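Local coordinates for protein phenylalanyl-tRNA synthetase beta chain (Pyrococcus horikoshii, PDB 2CXI) that forms, with the alpha subunit, the tetrameric ligase that charges tRNA(Phe) with phenylalanine using ATP, this fragment including the amino acid-editing domain, at residues T90-E95 and R265-D270; P153-A158 and I203-N208. All blocks are in the same frame, centred on the assembly; numbering follows the deposited sequence.

Both contacts belong to one mixed beta-sheet of the B3/4 region, the amino acid-editing part of this N-terminal fragment, and their centres lie about 12 Å apart. Contact 1 pairs strand 84-93 with strand 260-267 in parallel; contact 2 pairs strand 154-159 with strand 199-204 in antiparallel fashion. Strands 84-93 and 154-159 are themselves parallel neighbours, so the local order across the sheet is 260-267, 84-93, 154-159, 199-204. Along the chain, contact 2 is nested within the loop that contact 1 closes. Tyr92 and Tyr155 bring their rings together between the contacts, and each reaches Ser18 of the second subunit, placing this part of the sheet against that copy.

Contact 1 of 2, residues T90-E95 and R265-D270; sequences TVYVDE and RVVYKD
Thr90 OG1 accepts two bonds from the Arg265 guanidinium, which takes it side-on: NE and NH2 each lie 3.2 Å from OG1, and the oxygen sits only 15° out of the guanidinium plane. The chain of Arg265 bends at chi3, which turns NE toward Thr90; Val267 CG2 lies against one guanidinium face, offset toward its rim. Arg265 NH1 forms a salt bridge with Glu272 OE1, and a water bridges Arg265 NH2 to Tyr92 OH. An alanine in place of Arg265 removes the guanidinium, and would probably leave Glu272 without its charge mate and the Tyr92-bound water less firmly placed. Thr90 OG1 and Tyr92 OH also bond Gly16 and Ser18 of the second subunit.

The backbones pair in parallel, the short strand segments being 23° apart in direction. Val91 N bonds Arg265 O, Val267 N bonds Val91 O at 2.9 Å, and Val93 N bonds Val267 O at 2.8 Å. On the face bearing Thr90, Tyr92 CD1 meets Val267 CB at 3.7 Å. Beyond the last bridge, Val93 CB stands over the centre of the Tyr268 ring, 3.8 Å from its centroid and 13° off the normal, a CH-pi contact. A weak salt bridge, Glu95 OE2 to Lys269 NZ at 3.5 Å, joins the exposed ends. Strand 103-110 sends Tyr106 against Val91, Val93 and Val266, while strand 154-159 flanks segment 90-95 and strand 272-275 pairs with strand 260-267.

Contact 2 of 2, residues P153-A158 and I203-N208; sequences PIYYKA and IDSEGN
An antiparallel strand pair running into a type I beta turn, Asp204 to Gly207, makes this contact in the sheet of the B3/4 region. Tyr155 and Ile203 are a hydrogen-bonded pair: Tyr155 N reaches Ile203 O at 2.9 Å and Ile203 N reaches Tyr155 O at 2.9 Å, with N-H...O angles of 167° and 159°. Ile203 CG2 packs on Tyr155 CB and on Lys157 CE, the latter at 3.7 Å. Ile154 CD1 rests against Asp204 CB.

Asp204 bonds across the turn within its own segment. With CG between the backbone N and the carbonyl carbon (chi1 77°), its OD1 collects three donors: Glu206 N, completing an Asx turn, and Asn208 N approach OD1 from opposite sides of the carboxylate plane, well out of it, while Asn208 ND2 comes on the syn lone pair. OD2 bonds Lys151 N, so the carboxylate is fixed at both oxygens.

Pro153 follows a cis peptide bond, and Ser205 OG lies 2.5 Å from Pro153 O, a hydrogen bond whose extreme shortness is doubtful. Tyr155 OH bonds Ser18 OG of the second subunit and shares a water with Ser205 OG, which lies at the edge of the Tyr155 ring, 3.6 Å from CE1.

Contact 1 of 2, residues T90-E95 and R265-D270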
loop_
_atom_site.group_PDB
_atom_site.type_symbol
_atom_site.label_atom_id
_atom_site.label_comp_id
_atom_site.label_asym_id
_atom_site.label_seq_id
_atom_site.Cartn_x
_atom_site.Cartn_y
_atom_site.Cartn_z
ATOM N N THR A 90 7.636 4.936 8.158
ATOM C CA THR A 90 7.761 3.881 9.136
ATOM C C THR A 90 9.116 3.180 9.049
ATOM O O THR A 90 9.631 2.891 7.943
ATOM C CB THR A 90 6.643 2.838 8.900
ATOM O OG1 THR A 90 5.376 3.465 9.137
ATOM C CG2 THR A 90 6.696 1.753 9.944
ATOM N N VAL A 91 9.692 2.905 10.211
ATOM C CA VAL A 91 10.866 2.023 10.302
ATOM C C VAL A 91 10.501 0.826 11.182
ATOM O O VAL A 91 9.957 1.005 12.243
ATOM C CB VAL A 91 12.112 2.753 10.903
ATOM C CG1 VAL A 91 13.353 1.814 10.989
ATOM C CG2 VAL A 91 12.378 4.019 10.115
ATOM N N TYR A 92 10.828 -0.379 10.721
ATOM C CA TYR A 92 10.596 -1.594 11.508
ATOM C C TYR A 92 11.866 -2.052 12.175
ATOM O O TYR A 92 12.896 -2.188 11.506
ATOM C CB TYR A 92 10.060 -2.698 10.602
ATOM C CG TYR A 92 8.750 -2.296 9.976
ATOM C CD1 TYR A 92 7.543 -2.476 10.685
ATOM C CD2 TYR A 92 8.701 -1.713 8.689
ATOM C CE1 TYR A 92 6.328 -2.097 10.115
ATOM C CE2 TYR A 92 7.473 -1.346 8.109
ATOM C CZ TYR A 92 6.295 -1.570 8.830
ATOM O OH TYR A 92 5.070 -1.188 8.310
ATOM N N VAL A 93 11.797 -2.248 13.492
ATOM C CA VAL A 93 12.911 -2.854 14.249
ATOM C C VAL A 93 12.678 -4.329 14.598
ATOM O O VAL A 93 11.754 -4.669 15.359
ATOM C CB VAL A 93 13.249 -2.017 15.525
ATOM C CG1 VAL A 93 14.431 -2.643 16.298
ATOM C CG2 VAL A 93 13.543 -0.598 15.116
ATOM N N ASP A 94 13.526 -5.183 14.022
ATOM C CA ASP A 94 13.459 -6.637 14.178
ATOM C C ASP A 94 13.674 -7.115 15.619
ATOM O O ASP A 94 14.700 -6.796 16.264
ATOM C CB ASP A 94 14.542 -7.239 13.294
ATOM C CG ASP A 94 14.382 -8.714 13.075
ATOM O OD1 ASP A 94 13.518 -9.381 13.708
ATOM O OD2 ASP A 94 15.114 -9.286 12.269
ATOM N N GLU A 95 12.713 -7.884 16.144
ATOM C CA GLU A 95 12.853 -8.435 17.495
ATOM C C GLU A 95 14.032 -9.363 17.601
ATOM O O GLU A 95 14.589 -9.544 18.681
ATOM C CB GLU A 95 11.577 -9.156 17.962
ATOM C CG GLU A 95 11.212 -10.408 17.179
ATOM C CD GLU A 95 9.969 -11.098 17.759
ATOM O OE1 GLU A 95 9.584 -10.786 18.928
ATOM O OE2 GLU A 95 9.373 -11.938 17.040
ATOM N N ARG A 265 7.560 6.825 12.608
ATOM C CA ARG A 265 6.901 5.767 13.391
ATOM C C ARG A 265 7.839 4.576 13.447
ATOM O O ARG A 265 8.241 4.046 12.414
ATOM C CB ARG A 265 5.575 5.394 12.677
ATOM C CG ARG A 265 4.693 4.408 13.383
ATOM C CD ARG A 265 3.274 4.296 12.717
ATOM N NE ARG A 265 3.386 3.412 11.601
ATOM C CZ ARG A 265 2.998 2.140 11.567
ATOM N NH1 ARG A 265 2.363 1.550 12.576
ATOM N NH2 ARG A 265 3.233 1.469 10.462
ATOM N N VAL A 266 8.221 4.159 14.649
ATOM C CA VAL A 266 9.181 3.107 14.771
ATOM C C VAL A 266 8.456 1.923 15.418
ATOM O O VAL A 266 8.044 2.017 16.578
ATOM C CB VAL A 266 10.408 3.479 15.614
ATOM C CG1 VAL A 266 11.499 2.382 15.495
ATOM C CG2 VAL A 266 10.975 4.872 15.214
ATOM N N VAL A 267 8.369 0.838 14.664
ATOM C CA VAL A 267 7.569 -0.357 15.007
ATOM C C VAL A 267 8.451 -1.505 15.504
ATOM O O VAL A 267 9.304 -2.094 14.773
ATOM C CB VAL A 267 6.618 -0.757 13.813
ATOM C CG1 VAL A 267 5.630 -1.929 14.214
ATOM C CG2 VAL A 267 5.824 0.410 13.374
ATOM N N TYR A 268 8.265 -1.815 16.774
ATOM C CA TYR A 268 8.880 -2.957 17.399
ATOM C C TYR A 268 7.832 -4.075 17.488
ATOM O O TYR A 268 6.682 -3.844 17.192
ATOM C CB TYR A 268 9.362 -2.576 18.797
ATOM C CG TYR A 268 10.605 -1.684 18.835
ATOM C CD1 TYR A 268 10.525 -0.329 18.485
ATOM C CD2 TYR A 268 11.855 -2.213 19.201
ATOM C CE1 TYR A 268 11.685 0.515 18.542
ATOM C CE2 TYR A 268 13.016 -1.392 19.233
ATOM C CZ TYR A 268 12.905 -0.052 18.905
ATOM O OH TYR A 268 14.026 0.740 18.973
ATOM N N LYS A 269 8.221 -5.279 17.872
ATOM C CA LYS A 269 7.244 -6.367 17.967
ATOM C C LYS A 269 6.119 -6.016 18.947
ATOM O O LYS A 269 4.960 -6.119 18.573
ATOM C CB LYS A 269 7.894 -7.715 18.306
ATOM C CG LYS A 269 6.919 -8.903 18.375
ATOM C CD LYS A 269 6.250 -9.166 17.007
ATOM C CE LYS A 269 5.261 -10.345 17.065
ATOM N NZ LYS A 269 5.964 -11.610 17.487
ATOM N N ASP A 270 6.463 -5.525 20.146
ATOM C CA ASP A 270 5.486 -5.351 21.223
ATOM C C ASP A 270 5.047 -3.927 21.447
ATOM O O ASP A 270 4.282 -3.669 22.382
ATOM C CB ASP A 270 6.065 -5.758 22.564
ATOM C CG ASP A 270 6.488 -7.197 22.619
ATOM O OD1 ASP A 270 5.900 -8.045 21.905
ATOM O OD2 ASP A 270 7.401 -7.554 23.392
HETATM O O HOH W 1 2.947 -1.248 9.990
HETATM O O HOH W 2 11.019 -5.507 17.886
#

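Contact 2 of 2, residues P153-A158 and I203-N208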
loop_
_atom_site.group_PDB
_atom_site.type_symbol
_atom_site.label_atom_id
_atom_site.label_comp_id
_atom_site.label_asym_id
_atom_site.label_seq_id
_atom_site.Cartn_x
_atom_site.Cartn_y
_atom_site.Cartn_z
ATOM N N PRO A 153 9.097 1.928 3.248
ATOM C CA PRO A 153 9.535 1.783 4.650
ATOM C C PRO A 153 10.989 1.327 4.793
ATOM O O PRO A 153 11.569 0.735 3.847
ATOM C CB PRO A 153 8.592 0.669 5.166
ATOM C CG PRO A 153 7.326 0.954 4.428
ATOM C CD PRO A 153 7.823 1.192 3.013
ATOM N N ILE A 154 11.556 1.576 5.976
ATOM C CA ILE A 154 12.962 1.178 6.255
ATOM C C ILE A 154 12.941 0.054 7.291
ATOM O O ILE A 154 12.077 0.048 8.176
ATOM C CB ILE A 154 13.820 2.408 6.750
ATOM C CG1 ILE A 154 13.714 3.593 5.770
ATOM C CG2 ILE A 154 15.271 1.979 7.004
ATOM C CD1 ILE A 154 14.198 3.335 4.335
ATOM N N TYR A 155 13.865 -0.885 7.163
ATOM C CA TYR A 155 13.982 -2.058 8.058
ATOM C C TYR A 155 15.334 -2.100 8.757
ATOM O O TYR A 155 16.338 -2.052 8.106
ATOM C CB TYR A 155 13.817 -3.341 7.227
ATOM C CG TYR A 155 12.468 -3.388 6.572
ATOM C CD1 TYR A 155 12.242 -2.746 5.362
ATOM C CD2 TYR A 155 11.400 -4.042 7.205
ATOM C CE1 TYR A 155 10.961 -2.757 4.755
ATOM C CE2 TYR A 155 10.161 -4.065 6.644
ATOM C CZ TYR A 155 9.937 -3.428 5.421
ATOM O OH TYR A 155 8.665 -3.481 4.878
ATOM N N TYR A 156 15.322 -2.133 10.085
ATOM C CA TYR A 156 16.512 -2.406 10.872
ATOM C C TYR A 156 16.374 -3.877 11.339
ATOM O O TYR A 156 15.508 -4.197 12.171
ATOM C CB TYR A 156 16.578 -1.401 12.031
ATOM C CG TYR A 156 17.695 -1.659 13.006
ATOM C CD1 TYR A 156 18.994 -1.930 12.562
ATOM C CD2 TYR A 156 17.459 -1.577 14.385
ATOM C CE1 TYR A 156 20.019 -2.169 13.483
ATOM C CE2 TYR A 156 18.481 -1.779 15.299
ATOM C CZ TYR A 156 19.753 -2.092 14.826
ATOM O OH TYR A 156 20.747 -2.339 15.738
ATOM N N LYS A 157 17.146 -4.761 10.728
ATOM C CA LYS A 157 16.907 -6.202 10.846
ATOM C C LYS A 157 18.121 -7.055 11.208
ATOM O O LYS A 157 19.269 -6.645 11.024
ATOM C CB LYS A 157 16.270 -6.744 9.540
ATOM C CG LYS A 157 17.236 -6.721 8.328
ATOM C CD LYS A 157 16.610 -7.460 7.169
ATOM C CE LYS A 157 17.591 -7.525 5.994
ATOM N NZ LYS A 157 17.430 -8.785 5.135
ATOM N N ALA A 158 17.844 -8.264 11.706
ATOM C CA ALA A 158 18.872 -9.266 11.896
ATOM C C ALA A 158 19.069 -9.919 10.531
ATOM O O ALA A 158 18.135 -10.469 9.985
ATOM C CB ALA A 158 18.414 -10.306 12.946
ATOM N N ILE A 203 18.173 -1.421 5.931
ATOM C CA ILE A 203 17.906 -1.719 4.520
ATOM C C ILE A 203 16.579 -1.107 4.089
ATOM O O ILE A 203 15.626 -1.002 4.916
ATOM C CB ILE A 203 17.963 -3.279 4.282
ATOM C CG1 ILE A 203 17.795 -3.614 2.790
ATOM C CG2 ILE A 203 16.893 -4.014 5.003
ATOM C CD1 ILE A 203 18.322 -5.029 2.421
ATOM N N ASP A 204 16.493 -0.645 2.845
ATOM C CA ASP A 204 15.268 0.013 2.462
ATOM C C ASP A 204 14.342 -0.988 1.757
ATOM O O ASP A 204 14.659 -2.192 1.665
ATOM C CB ASP A 204 15.481 1.327 1.686
ATOM C CG ASP A 204 15.878 1.121 0.202
ATOM O OD1 ASP A 204 15.932 -0.027 -0.292
ATOM O OD2 ASP A 204 16.150 2.097 -0.535
ATOM N N SER A 205 13.198 -0.484 1.312
ATOM C CA SER A 205 12.116 -1.359 0.786
ATOM C C SER A 205 12.381 -2.031 -0.539
ATOM O O SER A 205 11.670 -2.973 -0.912
ATOM C CB SER A 205 10.841 -0.567 0.700
ATOM O OG SER A 205 10.370 -0.564 2.014
ATOM N N GLU A 206 13.397 -1.567 -1.246
ATOM C CA GLU A 206 13.868 -2.279 -2.418
ATOM C C GLU A 206 15.147 -3.071 -2.206
ATOM O O GLU A 206 15.807 -3.452 -3.171
ATOM C CB GLU A 206 14.073 -1.288 -3.539
ATOM C CG GLU A 206 12.821 -1.082 -4.383
ATOM C CD GLU A 206 13.041 -0.021 -5.422
ATOM O OE1 GLU A 206 14.086 -0.100 -6.101
ATOM O OE2 GLU A 206 12.201 0.906 -5.525
ATOM N N GLY A 207 15.528 -3.304 -0.958
ATOM C CA GLY A 207 16.700 -4.147 -0.711
ATOM C C GLY A 207 18.027 -3.415 -0.754
ATOM O O GLY A 207 19.068 -4.044 -0.694
ATOM N N ASN A 208 18.008 -2.092 -0.848
ATOM C CA ASN A 208 19.267 -1.332 -0.798
ATOM C C ASN A 208 19.704 -1.118 0.636
ATOM O O ASN A 208 18.963 -0.561 1.458
ATOM C CB ASN A 208 19.140 0.009 -1.523
ATOM C CG ASN A 208 18.634 -0.174 -2.931
ATOM O OD1 ASN A 208 19.352 -0.679 -3.799
ATOM N ND2 ASN A 208 17.374 0.143 -3.140
HETATM O O HOH W 3 8.191 -2.539 2.497
#